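Leucine--tRNA ligase (Agrobacterium radiobacter, PDB 5AH5) probably catalyses the ATP-dependent attachment of leucine to tRNA(Leu), releasing AMP and diphosphate, as a class I aminoacyl-tRNA synthetase. Local coordinates at residues E37-T42 against L123-P128; S43-I48 against T99-D104; M75-F80 against R108-L113. One frame throughout, in Å; residues are numbered along the deposited sequence.

Overall arrangement
From the N terminus, segment 37-42 begins on the last residue of strand 32-37 of the parallel sheet, and interaction 1 brings it against the loop 123-128, closing an 80-residue loop that contains the other two contacts. Interaction 2 joins the next residues, 43-48, to helix 95-112; interaction 3 joins 75-80, after strand 70-72, to a later part of the same helix. These two cross along the chain. Pro-40 O and Thr-125 N probably hydrogen-bond to the backbone of Asp-78 and Trp-77, so the segments of interactions 1 and 3 lie side by side. All three touch the leucyl-adenylate analogue; interactions 2 and 3 tie its loops to helix 95-112, while interaction 1 joins loop to loop.

Interaction 1 (E37-T42 against L123-P128); sequences EMFPYT and LATCSP. With LSS (5'-O-(L-leucylsulfamoyl)adenosine), chain I.
In the pocket for the leucyl end of the bound adenylate analogue, Phe-39 forms part of the wall, and its ring is backed by Thr-125 and Leu-123. The methyl of Thr-125 comes in at the edge of the ring, near its plane, with CG2 3.6 Å from Phe-39 CE2. Leu-123 reaches the same carbon obliquely: its CD1 lies 4.2 Å from Phe-39 CE2, and the two side chains cross at about a right angle. On the far side of the ring from CE2, the ortho carbon Phe-39 CD1 is 3.7 Å from the ligand methyl C11, which also lies in the ring plane. The phenyl group is thus a spacer between the bound leucyl side chain and the loop, and Tyr-496 stacks on it. Thr-125 divides its branches between two tasks: chi1 of 63° sends OG1 away from the phenyl group to the backbone N of Ser-79 and leaves CG2 for the aromatic edge.

The segment 37-42 continues from a strand of the parallel nucleotide-binding sheet of the class I synthetases, and from Pro-40 it runs into the predicted HIGH region. Here the backbone itself binds ligand. Phe-39 O accepts a hydrogen bond of 2.9 Å from the amino nitrogen N4 of the analogue, while Tyr-41 N makes a weak one of 3.3 Å to the sulfamoyl oxygen O2A. The Tyr-41 ring lies flat against the ligand, with N4 3.2 Å above its centre, a setting that would probably favour a positively charged amino group. On the sugar side, Met-38 CB approaches the ribose oxygen O3 to 3.4 Å. Thr-125 is itself the second residue of a type I turn from Ala-124 to Ser-127, the last of which is the N-cap of helix 128-143.

Interaction 2 (S43-I48 against T99-D104); sequences SGHLHI and TQDAID. With LSS (5'-O-(L-leucylsulfamoyl)adenosine), chain I.
Ala-102 presses its methyl against the backbone of Gly-44, with CB 3.6 Å from Gly-44 O, and the CA atoms of these two residues stand 5.4 Å apart. A small side chain on the helix thus meets a bare, nearly fully extended glycine on the loop, which explains how the two backbones come so close.

The flanking contact is looser. His-45 sets out away from the helix, and with CG beside the backbone N (chi1 -65°) its ring comes back until CE1 is 4.3 Å from Asp-101 OD1, the carboxylate placed obliquely to the ring. No bond joins them; any electrostatic attraction would depend on the charge of the histidine and on a side that is largely open to solvent. Along the helix, Gln-100 and Asp-104, one turn apart, are clipped together by a hydrogen bond of 2.6 Å from Gln-100 NE2 to Asp-104 OD1. Asp-104 OD1 lies in the plane of the Gln-100 amide, whereas the amide nitrogen stands above the carboxylate, 39° out of its plane.

The loop carries the predicted HIGH region, a signature of class I synthetases whose four namesake residues run from His-47 to His-50; Lys-575, a predicted ATP-binding residue, lies near Gly-44. His-47 is the N-cap of helix 48-66, its backbone N bonded to His-50 ND1 and its ring stacked on that of His-50. With chi1 at 75°, its CG stands between the backbone N and the carbonyl carbon, and the imidazole edge is turned to the adenine. NE2 of His-47 comes to 2.9 Å from ligand N7, although this side chain is modelled in two conformers, so the approach is doubtful. Leu-46 points elsewhere, packing its CD2 branch on Ser-109 further along helix 95-112.

Interaction 3 (M75-F80 against R108-L113); sequences MGWDSF and RSMMQL. With LSS (5'-O-(L-leucylsulfamoyl)adenosine), chain I.
A buried sulfur-aromatic and apolar contact joins helix 95-112 to the loop that follows strand 70-72: Met-110 extends from the helix to meet Met-75 and Trp-77 with the end of its chain. The methyl does much of the touching, with Met-110 CE 3.8 Å from Trp-77 CH2 at the far end of the indole. Met-110 SD lies 5.1 Å from the centroid of the six-membered ring of Trp-77, and its direction, 67° off the ring normal, makes this an oblique Met-aromatic contact. The chain of Met-110 is extended beyond CG, which lets it span the distance from the helix, while Trp-77 reaches toward it from the opposite direction.

Met-75 crosses Met-110 at about a right angle. With CG anti to the backbone N (chi1 175°), Met-75 CG is brought to 3.8 Å from Met-110 SD; the bends at chi2 and chi3 then lay the sulfur of Met-75 against Met-110 CE. The same Met-75 CG sits 4.2 Å above the plane of the Trp-77 ring, offset toward the rim. Met-110 thus meets both partners, Met-75 lies more loosely over the indole, and Tyr-54 of helix 48-66 packs on both methionines.

The indole is also fixed at its polar end, where NE1 hydrogen-bonds to Glu-122. Past Trp-77 the loop folds back on itself: Ser-79 OG donates a 3.3 Å hydrogen bond to Trp-77 O, from above the carbonyl plane. Between them, Asp-78 turns the other way and OD2 accepts a 2.6 Å hydrogen bond from the amino nitrogen N4 of the analogue. A ligand-binding loop at the C-terminal end of a parallel strand, packed on a neighbouring helix, is characteristic of the Rossmann-type catalytic domain of class I aminoacyl-tRNA synthetases.

Interaction 1 (E37-T42 against L123-P128)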
loop_
_atom_site.group_PDB
_atom_site.type_symbol
_atom_site.label_atom_id
_atom_site.label_comp_id
_atom_site.label_asym_id
_atom_site.label_seq_id
_atom_site.Cartn_x
_atom_site.Cartn_y
_atom_site.Cartn_z
ATOM N N GLU B 37 2.470 -7.894 2.940
ATOM C CA GLU B 37 3.161 -6.637 2.969
ATOM C C GLU B 37 3.751 -6.419 1.576
ATOM O O GLU B 37 3.912 -7.377 0.777
ATOM C CB GLU B 37 4.348 -6.709 3.893
ATOM C CG GLU B 37 4.100 -7.085 5.336
ATOM C CD GLU B 37 4.425 -8.509 5.632
ATOM O OE1 GLU B 37 5.321 -9.068 4.953
ATOM O OE2 GLU B 37 3.800 -9.077 6.588
ATOM N N MET B 38 4.092 -5.172 1.293
ATOM C CA MET B 38 4.675 -4.836 -0.016
ATOM C C MET B 38 6.037 -5.466 -0.167
ATOM O O MET B 38 6.993 -5.144 0.571
ATOM C CB MET B 38 4.696 -3.336 -0.265
ATOM C CG MET B 38 3.337 -2.765 -0.517
ATOM S SD MET B 38 3.524 -1.004 -0.793
ATOM C CE MET B 38 1.867 -0.433 -0.624
ATOM N N PHE B 39 6.099 -6.462 -1.073
ATOM C CA PHE B 39 7.351 -7.241 -1.305
ATOM C C PHE B 39 8.514 -6.358 -1.781
ATOM O O PHE B 39 8.286 -5.341 -2.380
ATOM C CB PHE B 39 7.082 -8.526 -2.130
ATOM C CG PHE B 39 6.900 -8.357 -3.644
ATOM C CD1 PHE B 39 6.308 -7.242 -4.219
ATOM C CD2 PHE B 39 7.203 -9.429 -4.493
ATOM C CE1 PHE B 39 6.115 -7.180 -5.575
ATOM C CE2 PHE B 39 7.003 -9.346 -5.857
ATOM C CZ PHE B 39 6.434 -8.253 -6.404
ATOM N N PRO B 40 9.719 -6.612 -1.312
ATOM C CA PRO B 40 10.788 -5.699 -1.535
ATOM C C PRO B 40 11.507 -5.814 -2.921
ATOM O O PRO B 40 11.592 -6.897 -3.476
ATOM C CB PRO B 40 11.774 -6.080 -0.481
ATOM C CG PRO B 40 11.594 -7.493 -0.301
ATOM C CD PRO B 40 10.137 -7.745 -0.519
ATOM N N TYR B 41 12.066 -4.708 -3.408
ATOM C CA TYR B 41 12.979 -4.746 -4.584
ATOM C C TYR B 41 14.253 -5.439 -4.187
ATOM O O TYR B 41 14.839 -5.206 -3.127
ATOM C CB TYR B 41 13.299 -3.339 -5.116
ATOM C CG TYR B 41 12.105 -2.620 -5.760
ATOM C CD1 TYR B 41 11.451 -3.180 -6.864
ATOM C CD2 TYR B 41 11.634 -1.381 -5.275
ATOM C CE1 TYR B 41 10.425 -2.543 -7.484
ATOM C CE2 TYR B 41 10.552 -0.732 -5.916
ATOM C CZ TYR B 41 9.941 -1.334 -6.976
ATOM O OH TYR B 41 8.857 -0.772 -7.619
ATOM N N THR B 42 14.794 -6.219 -5.092
ATOM C CA THR B 42 16.050 -6.881 -4.815
ATOM C C THR B 42 17.237 -5.988 -5.210
ATOM O O THR B 42 18.098 -6.392 -6.034
ATOM C CB THR B 42 16.090 -8.244 -5.551
ATOM O OG1 THR B 42 15.834 -8.013 -6.946
ATOM C CG2 THR B 42 15.016 -9.116 -4.987
ATOM N N LEU B 123 7.881 -16.570 -4.327
ATOM C CA LEU B 123 8.090 -16.357 -5.744
ATOM C C LEU B 123 9.107 -15.262 -5.976
ATOM O O LEU B 123 9.508 -14.520 -5.064
ATOM C CB LEU B 123 6.798 -15.998 -6.478
ATOM C CG LEU B 123 6.014 -14.793 -5.951
ATOM C CD1 LEU B 123 6.605 -13.453 -6.465
ATOM C CD2 LEU B 123 4.549 -14.823 -6.340
ATOM N N ALA B 124 9.567 -15.189 -7.215
ATOM C CA ALA B 124 10.480 -14.128 -7.617
ATOM C C ALA B 124 10.039 -13.708 -9.003
ATOM O O ALA B 124 9.877 -14.566 -9.859
ATOM C CB ALA B 124 11.867 -14.677 -7.614
ATOM N N THR B 125 9.857 -12.416 -9.243
ATOM C CA THR B 125 9.290 -12.023 -10.498
ATOM C C THR B 125 10.267 -12.299 -11.719
ATOM O O THR B 125 9.841 -12.249 -12.827
ATOM C CB THR B 125 8.860 -10.587 -10.478
ATOM O OG1 THR B 125 9.992 -9.770 -10.274
ATOM C CG2 THR B 125 7.810 -10.310 -9.224
ATOM N N CYS B 126 11.512 -12.588 -11.453
ATOM C CA CYS B 126 12.499 -12.825 -12.511
ATOM C C CYS B 126 12.584 -14.305 -12.846
ATOM O O CYS B 126 13.278 -14.655 -13.778
ATOM C CB CYS B 126 13.867 -12.282 -12.116
ATOM S SG CYS B 126 14.609 -12.985 -10.650
ATOM N N SER B 127 11.897 -15.181 -12.115
ATOM C CA SER B 127 12.051 -16.590 -12.400
ATOM C C SER B 127 11.287 -16.967 -13.678
ATOM O O SER B 127 10.211 -16.345 -14.030
ATOM C CB SER B 127 11.643 -17.430 -11.184
ATOM O OG SER B 127 10.234 -17.401 -11.146
ATOM N N PRO B 128 11.831 -17.976 -14.436
ATOM C CA PRO B 128 11.116 -18.374 -15.630
ATOM C C PRO B 128 9.703 -18.734 -15.373
ATOM O O PRO B 128 8.813 -18.437 -16.214
ATOM C CB PRO B 128 11.915 -19.591 -16.123
ATOM C CG PRO B 128 13.334 -19.277 -15.679
ATOM C CD PRO B 128 13.103 -18.701 -14.307
HETATM C C1 LSS I . 8.937 -1.663 -3.037
HETATM N N1 LSS I . 10.592 2.996 6.523
HETATM O O1 LSS I . 8.572 -0.546 -2.741
HETATM S S1 LSS I . 10.832 -1.579 -1.463
HETATM C C2 LSS I . 9.430 2.352 6.433
HETATM N N2 LSS I . 9.995 -2.247 -2.505
HETATM O O2 LSS I . 7.365 1.370 2.056
HETATM N N3 LSS I . 9.127 1.522 5.410
HETATM O O3 LSS I . 6.108 -1.074 1.831
HETATM C C4 LSS I . 10.052 1.333 4.439
HETATM N N4 LSS I . 8.915 -3.615 -4.596
HETATM O O4 LSS I . 9.275 -1.564 2.612
HETATM C C5 LSS I . 11.244 2.046 4.436
HETATM O O5 LSS I . 9.916 -1.350 -0.175
HETATM C C6 LSS I . 11.501 2.909 5.488
HETATM N N6 LSS I . 12.692 3.561 5.521
HETATM C C7 LSS I . 5.809 -3.403 -4.660
HETATM N N7 LSS I . 11.935 1.693 3.321
HETATM C C8 LSS I . 11.168 0.821 2.611
HETATM C C9 LSS I . 6.757 -2.752 -3.650
HETATM N N9 LSS I . 10.034 0.588 3.322
HETATM C CA LSS I . 8.191 -2.415 -4.100
HETATM C C10 LSS I . 5.460 -2.375 -5.747
HETATM C C11 LSS I . 4.571 -3.966 -3.875
HETATM O O1A LSS I . 11.404 -0.250 -1.722
HETATM C C21 LSS I . 8.904 -0.237 2.944
HETATM C C22 LSS I . 8.199 0.292 1.744
HETATM C C23 LSS I . 7.428 -0.930 1.238
HETATM C C24 LSS I . 8.375 -2.045 1.633
HETATM C C25 LSS I . 9.315 -2.452 0.497
HETATM O O2A LSS I . 11.874 -2.449 -0.960
#

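Interaction 2 (S43-I48 against T99-D104)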
loop_
_atom_site.group_PDB
_atom_site.type_symbol
_atom_site.label_atom_id
_atom_site.label_comp_id
_atom_site.label_asym_id
_atom_site.label_seq_id
_atom_site.Cartn_x
_atom_site.Cartn_y
_atom_site.Cartn_z
ATOM N N SER B 43 17.337 -4.827 -4.550
ATOM C CA SER B 43 18.330 -3.837 -4.865
ATOM C C SER B 43 19.420 -3.737 -3.833
ATOM O O SER B 43 20.265 -2.871 -3.912
ATOM C CB SER B 43 17.666 -2.512 -5.059
ATOM O OG SER B 43 16.919 -2.103 -3.896
ATOM N N GLY B 44 19.440 -4.614 -2.856
ATOM C CA GLY B 44 20.420 -4.521 -1.762
ATOM C C GLY B 44 20.019 -5.429 -0.589
ATOM O O GLY B 44 19.190 -6.310 -0.720
ATOM N N HIS B 45 20.657 -5.252 0.518
ATOM C CA HIS B 45 20.313 -5.956 1.754
ATOM C C HIS B 45 18.990 -5.471 2.394
ATOM O O HIS B 45 18.383 -4.492 1.964
ATOM C CB HIS B 45 21.447 -5.815 2.772
ATOM C CG HIS B 45 22.732 -6.484 2.356
ATOM N ND1 HIS B 45 22.785 -7.568 1.497
ATOM C CD2 HIS B 45 24.017 -6.231 2.710
ATOM C CE1 HIS B 45 24.038 -7.949 1.339
ATOM N NE2 HIS B 45 24.806 -7.154 2.068
ATOM N N LEU B 46 18.486 -6.263 3.323
ATOM C CA LEU B 46 17.300 -5.871 4.089
ATOM C C LEU B 46 17.684 -4.612 4.905
ATOM O O LEU B 46 18.768 -4.548 5.479
ATOM C CB LEU B 46 16.859 -6.963 5.024
ATOM C CG LEU B 46 15.411 -6.877 5.498
ATOM C CD1 LEU B 46 14.434 -7.105 4.350
ATOM C CD2 LEU B 46 15.152 -7.845 6.659
ATOM N N HIS B 47 16.882 -3.568 4.831
ATOM C CA HIS B 47 17.095 -2.424 5.699
ATOM C C HIS B 47 15.979 -2.209 6.761
ATOM O O HIS B 47 14.851 -2.713 6.660
ATOM C CB HIS B 47 17.434 -1.196 4.840
ATOM C CG HIS B 47 16.274 -0.605 4.118
ATOM N ND1 HIS B 47 16.419 0.339 3.124
ATOM C CD2 HIS B 47 14.949 -0.782 4.274
ATOM C CE1 HIS B 47 15.229 0.728 2.708
ATOM N NE2 HIS B 47 14.318 0.042 3.371
ATOM N N ILE B 48 16.328 -1.439 7.793
ATOM C CA ILE B 48 15.547 -1.329 9.000
ATOM C C ILE B 48 14.107 -0.962 8.756
ATOM O O ILE B 48 13.213 -1.388 9.489
ATOM C CB ILE B 48 16.205 -0.379 10.042
ATOM C CG1 ILE B 48 15.663 -0.680 11.451
ATOM C CG2 ILE B 48 16.031 1.059 9.587
ATOM C CD1 ILE B 48 16.248 -1.930 12.136
ATOM N N THR B 99 20.719 -9.846 -8.113
ATOM C CA THR B 99 19.400 -10.157 -7.633
ATOM C C THR B 99 19.357 -11.381 -6.762
ATOM O O THR B 99 18.784 -11.312 -5.689
ATOM C CB THR B 99 18.475 -10.369 -8.769
ATOM O OG1 THR B 99 18.325 -9.125 -9.367
ATOM C CG2 THR B 99 17.098 -10.795 -8.302
ATOM N N GLN B 100 19.934 -12.484 -7.229
ATOM C CA GLN B 100 19.983 -13.705 -6.413
ATOM C C GLN B 100 20.685 -13.518 -5.060
ATOM O O GLN B 100 20.224 -14.071 -4.038
ATOM C CB GLN B 100 20.587 -14.937 -7.172
ATOM C CG GLN B 100 20.497 -16.251 -6.370
ATOM C CD GLN B 100 19.026 -16.690 -6.167
ATOM O OE1 GLN B 100 18.262 -16.699 -7.097
ATOM N NE2 GLN B 100 18.621 -16.957 -4.924
ATOM N N ASP B 101 21.840 -12.872 -5.056
ATOM C CA ASP B 101 22.530 -12.496 -3.805
ATOM C C ASP B 101 21.628 -11.675 -2.850
ATOM O O ASP B 101 21.749 -11.828 -1.660
ATOM C CB ASP B 101 23.820 -11.726 -4.093
ATOM C CG ASP B 101 24.428 -10.980 -2.843
ATOM O OD1 ASP B 101 24.008 -9.814 -2.489
ATOM O OD2 ASP B 101 25.379 -11.534 -2.234
ATOM N N ALA B 102 20.799 -10.793 -3.391
ATOM C CA ALA B 102 20.008 -9.896 -2.561
ATOM C C ALA B 102 18.869 -10.704 -1.981
ATOM O O ALA B 102 18.494 -10.530 -0.813
ATOM C CB ALA B 102 19.526 -8.715 -3.361
ATOM N N ILE B 103 18.325 -11.583 -2.814
ATOM C CA ILE B 103 17.283 -12.526 -2.377
ATOM C C ILE B 103 17.800 -13.331 -1.198
ATOM O O ILE B 103 17.198 -13.345 -0.110
ATOM C CB ILE B 103 16.742 -13.381 -3.529
ATOM C CG1 ILE B 103 15.974 -12.499 -4.487
ATOM C CG2 ILE B 103 15.884 -14.570 -3.048
ATOM C CD1 ILE B 103 15.486 -13.220 -5.716
ATOM N N ASP B 104 18.924 -13.963 -1.419
ATOM C CA ASP B 104 19.518 -14.855 -0.447
ATOM C C ASP B 104 19.820 -14.067 0.874
ATOM O O ASP B 104 19.530 -14.547 1.961
ATOM C CB ASP B 104 20.810 -15.416 -0.954
ATOM C CG ASP B 104 20.644 -16.475 -2.126
ATOM O OD1 ASP B 104 19.508 -16.910 -2.462
ATOM O OD2 ASP B 104 21.705 -16.845 -2.721
HETATM C C1 LSS I . 8.937 -1.663 -3.037
HETATM N N1 LSS I . 10.592 2.996 6.523
HETATM O O1 LSS I . 8.572 -0.546 -2.741
HETATM S S1 LSS I . 10.832 -1.579 -1.463
HETATM C C2 LSS I . 9.430 2.352 6.433
HETATM N N2 LSS I . 9.995 -2.247 -2.505
HETATM O O2 LSS I . 7.365 1.370 2.056
HETATM N N3 LSS I . 9.127 1.522 5.410
HETATM O O3 LSS I . 6.108 -1.074 1.831
HETATM C C4 LSS I . 10.052 1.333 4.439
HETATM N N4 LSS I . 8.915 -3.615 -4.596
HETATM O O4 LSS I . 9.275 -1.564 2.612
HETATM C C5 LSS I . 11.244 2.046 4.436
HETATM O O5 LSS I . 9.916 -1.350 -0.175
HETATM C C6 LSS I . 11.501 2.909 5.488
HETATM N N6 LSS I . 12.692 3.561 5.521
HETATM C C7 LSS I . 5.809 -3.403 -4.660
HETATM N N7 LSS I . 11.935 1.693 3.321
HETATM C C8 LSS I . 11.168 0.821 2.611
HETATM C C9 LSS I . 6.757 -2.752 -3.650
HETATM N N9 LSS I . 10.034 0.588 3.322
HETATM C CA LSS I . 8.191 -2.415 -4.100
HETATM C C10 LSS I . 5.460 -2.375 -5.747
HETATM C C11 LSS I . 4.571 -3.966 -3.875
HETATM O O1A LSS I . 11.404 -0.250 -1.722
HETATM C C21 LSS I . 8.904 -0.237 2.944
HETATM C C22 LSS I . 8.199 0.292 1.744
HETATM C C23 LSS I . 7.428 -0.930 1.238
HETATM C C24 LSS I . 8.375 -2.045 1.633
HETATM C C25 LSS I . 9.315 -2.452 0.497
HETATM O O2A LSS I . 11.874 -2.449 -0.960
#

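Interaction 3 (M75-F80 against R108-L113)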
loop_
_atom_site.group_PDB
_atom_site.type_symbol
_atom_site.label_atom_id
_atom_site.label_comp_id
_atom_site.label_asym_id
_atom_site.label_seq_id
_atom_site.Cartn_x
_atom_site.Cartn_y
_atom_site.Cartn_z
ATOM N N MET B 75 5.899 -14.292 1.172
ATOM C CA MET B 75 6.936 -13.321 0.861
ATOM C C MET B 75 7.647 -13.790 -0.436
ATOM O O MET B 75 7.785 -14.981 -0.754
ATOM C CB MET B 75 7.967 -13.183 2.015
ATOM C CG MET B 75 9.186 -12.244 1.720
ATOM S SD MET B 75 8.706 -10.614 1.191
ATOM C CE MET B 75 7.796 -10.060 2.680
ATOM N N GLY B 76 8.065 -12.820 -1.189
ATOM C CA GLY B 76 8.737 -13.086 -2.450
ATOM C C GLY B 76 9.418 -11.783 -2.845
ATOM O O GLY B 76 9.544 -10.859 -2.022
ATOM N N TRP B 77 9.857 -11.717 -4.083
ATOM C CA TRP B 77 10.969 -10.831 -4.469
ATOM C C TRP B 77 10.578 -10.043 -5.697
ATOM O O TRP B 77 10.283 -10.629 -6.728
ATOM C CB TRP B 77 12.188 -11.707 -4.721
ATOM C CG TRP B 77 12.400 -12.632 -3.537
ATOM C CD1 TRP B 77 12.189 -13.972 -3.512
ATOM C CD2 TRP B 77 12.686 -12.254 -2.174
ATOM N NE1 TRP B 77 12.490 -14.483 -2.292
ATOM C CE2 TRP B 77 12.773 -13.441 -1.428
ATOM C CE3 TRP B 77 12.905 -11.037 -1.526
ATOM C CZ2 TRP B 77 13.013 -13.446 -0.053
ATOM C CZ3 TRP B 77 13.191 -11.038 -0.132
ATOM C CH2 TRP B 77 13.234 -12.232 0.586
ATOM N N ASP B 78 10.541 -8.718 -5.570
ATOM C CA ASP B 78 10.286 -7.798 -6.701
ATOM C C ASP B 78 11.682 -7.568 -7.377
ATOM O O ASP B 78 12.400 -6.646 -7.054
ATOM C CB ASP B 78 9.641 -6.535 -6.170
ATOM C CG ASP B 78 8.789 -5.796 -7.180
ATOM O OD1 ASP B 78 8.691 -6.220 -8.337
ATOM O OD2 ASP B 78 8.155 -4.762 -6.781
ATOM N N SER B 79 12.044 -8.433 -8.347
ATOM C CA SER B 79 13.374 -8.570 -8.740
ATOM C C SER B 79 13.723 -8.135 -10.172
ATOM O O SER B 79 14.853 -8.298 -10.540
ATOM C CB SER B 79 13.822 -10.011 -8.405
ATOM O OG SER B 79 12.863 -10.944 -8.760
ATOM N N PHE B 80 12.778 -7.603 -10.955
ATOM C CA PHE B 80 13.018 -7.089 -12.281
ATOM C C PHE B 80 12.919 -5.545 -12.307
ATOM O O PHE B 80 12.438 -4.890 -11.353
ATOM C CB PHE B 80 11.984 -7.633 -13.295
ATOM C CG PHE B 80 12.438 -8.879 -14.121
ATOM C CD1 PHE B 80 13.754 -9.090 -14.521
ATOM C CD2 PHE B 80 11.476 -9.767 -14.585
ATOM C CE1 PHE B 80 14.117 -10.200 -15.287
ATOM C CE2 PHE B 80 11.825 -10.839 -15.395
ATOM C CZ PHE B 80 13.133 -11.072 -15.740
ATOM N N ARG B 108 17.637 -14.608 4.314
ATOM C CA ARG B 108 18.343 -14.934 5.533
ATOM C C ARG B 108 18.020 -13.911 6.698
ATOM O O ARG B 108 17.881 -14.314 7.828
ATOM C CB ARG B 108 19.843 -14.974 5.365
ATOM C CG ARG B 108 20.412 -16.210 4.680
ATOM C CD ARG B 108 21.945 -16.219 4.643
ATOM N NE ARG B 108 22.362 -16.811 3.354
ATOM C CZ ARG B 108 22.835 -16.161 2.278
ATOM N NH1 ARG B 108 23.082 -14.843 2.269
ATOM N NH2 ARG B 108 23.122 -16.874 1.195
ATOM N N SER B 109 18.017 -12.631 6.402
ATOM C CA SER B 109 17.786 -11.596 7.417
ATOM C C SER B 109 16.364 -11.792 8.036
ATOM O O SER B 109 16.202 -11.790 9.281
ATOM C CB SER B 109 17.908 -10.252 6.750
ATOM O OG SER B 109 19.264 -10.000 6.533
ATOM N N MET B 110 15.394 -12.055 7.140
ATOM C CA MET B 110 14.020 -12.323 7.502
ATOM C C MET B 110 13.834 -13.526 8.432
ATOM O O MET B 110 13.159 -13.425 9.475
ATOM C CB MET B 110 13.157 -12.483 6.268
ATOM C CG MET B 110 13.033 -11.233 5.483
ATOM S SD MET B 110 11.951 -11.539 4.156
ATOM C CE MET B 110 11.840 -9.981 3.320
ATOM N N MET B 111 14.426 -14.643 8.066
ATOM C CA MET B 111 14.429 -15.830 8.884
ATOM C C MET B 111 15.110 -15.586 10.217
ATOM O O MET B 111 14.609 -16.052 11.242
ATOM C CB MET B 111 15.039 -17.038 8.164
ATOM C CG MET B 111 14.295 -17.439 6.916
ATOM S SD MET B 111 15.044 -18.808 5.934
ATOM C CE MET B 111 16.782 -18.428 5.759
ATOM N N GLN B 112 16.181 -14.819 10.236
ATOM C CA GLN B 112 16.874 -14.548 11.488
ATOM C C GLN B 112 16.073 -13.620 12.453
ATOM O O GLN B 112 16.319 -13.679 13.623
ATOM C CB GLN B 112 18.257 -13.953 11.252
ATOM C CG GLN B 112 19.205 -15.017 10.674
ATOM C CD GLN B 112 20.529 -14.462 10.159
ATOM O OE1 GLN B 112 20.845 -13.296 10.369
ATOM N NE2 GLN B 112 21.318 -15.313 9.501
ATOM N N LEU B 113 15.202 -12.794 11.888
ATOM C CA LEU B 113 14.221 -12.003 12.598
ATOM C C LEU B 113 13.030 -12.796 13.093
ATOM O O LEU B 113 12.258 -12.262 13.859
ATOM C CB LEU B 113 13.740 -10.821 11.755
ATOM C CG LEU B 113 14.747 -9.662 11.891
ATOM C CD1 LEU B 113 14.777 -8.829 10.655
ATOM C CD2 LEU B 113 14.412 -8.713 13.086
HETATM C C1 LSS I . 8.937 -1.663 -3.037
HETATM N N1 LSS I . 10.592 2.996 6.523
HETATM O O1 LSS I . 8.572 -0.546 -2.741
HETATM S S1 LSS I . 10.832 -1.579 -1.463
HETATM C C2 LSS I . 9.430 2.352 6.433
HETATM N N2 LSS I . 9.995 -2.247 -2.505
HETATM O O2 LSS I . 7.365 1.370 2.056
HETATM N N3 LSS I . 9.127 1.522 5.410
HETATM O O3 LSS I . 6.108 -1.074 1.831
HETATM C C4 LSS I . 10.052 1.333 4.439
HETATM N N4 LSS I . 8.915 -3.615 -4.596
HETATM O O4 LSS I . 9.275 -1.564 2.612
HETATM C C5 LSS I . 11.244 2.046 4.436
HETATM O O5 LSS I . 9.916 -1.350 -0.175
HETATM C C6 LSS I . 11.501 2.909 5.488
HETATM N N6 LSS I . 12.692 3.561 5.521
HETATM C C7 LSS I . 5.809 -3.403 -4.660
HETATM N N7 LSS I . 11.935 1.693 3.321
HETATM C C8 LSS I . 11.168 0.821 2.611
HETATM C C9 LSS I . 6.757 -2.752 -3.650
HETATM N N9 LSS I . 10.034 0.588 3.322
HETATM C CA LSS I . 8.191 -2.415 -4.100
HETATM C C10 LSS I . 5.460 -2.375 -5.747
HETATM C C11 LSS I . 4.571 -3.966 -3.875
HETATM O O1A LSS I . 11.404 -0.250 -1.722
HETATM C C21 LSS I . 8.904 -0.237 2.944
HETATM C C22 LSS I . 8.199 0.292 1.744
HETATM C C23 LSS I . 7.428 -0.930 1.238
HETATM C C24 LSS I . 8.375 -2.045 1.633
HETATM C C25 LSS I . 9.315 -2.452 0.497
HETATM O O2A LSS I . 11.874 -2.449 -0.960
#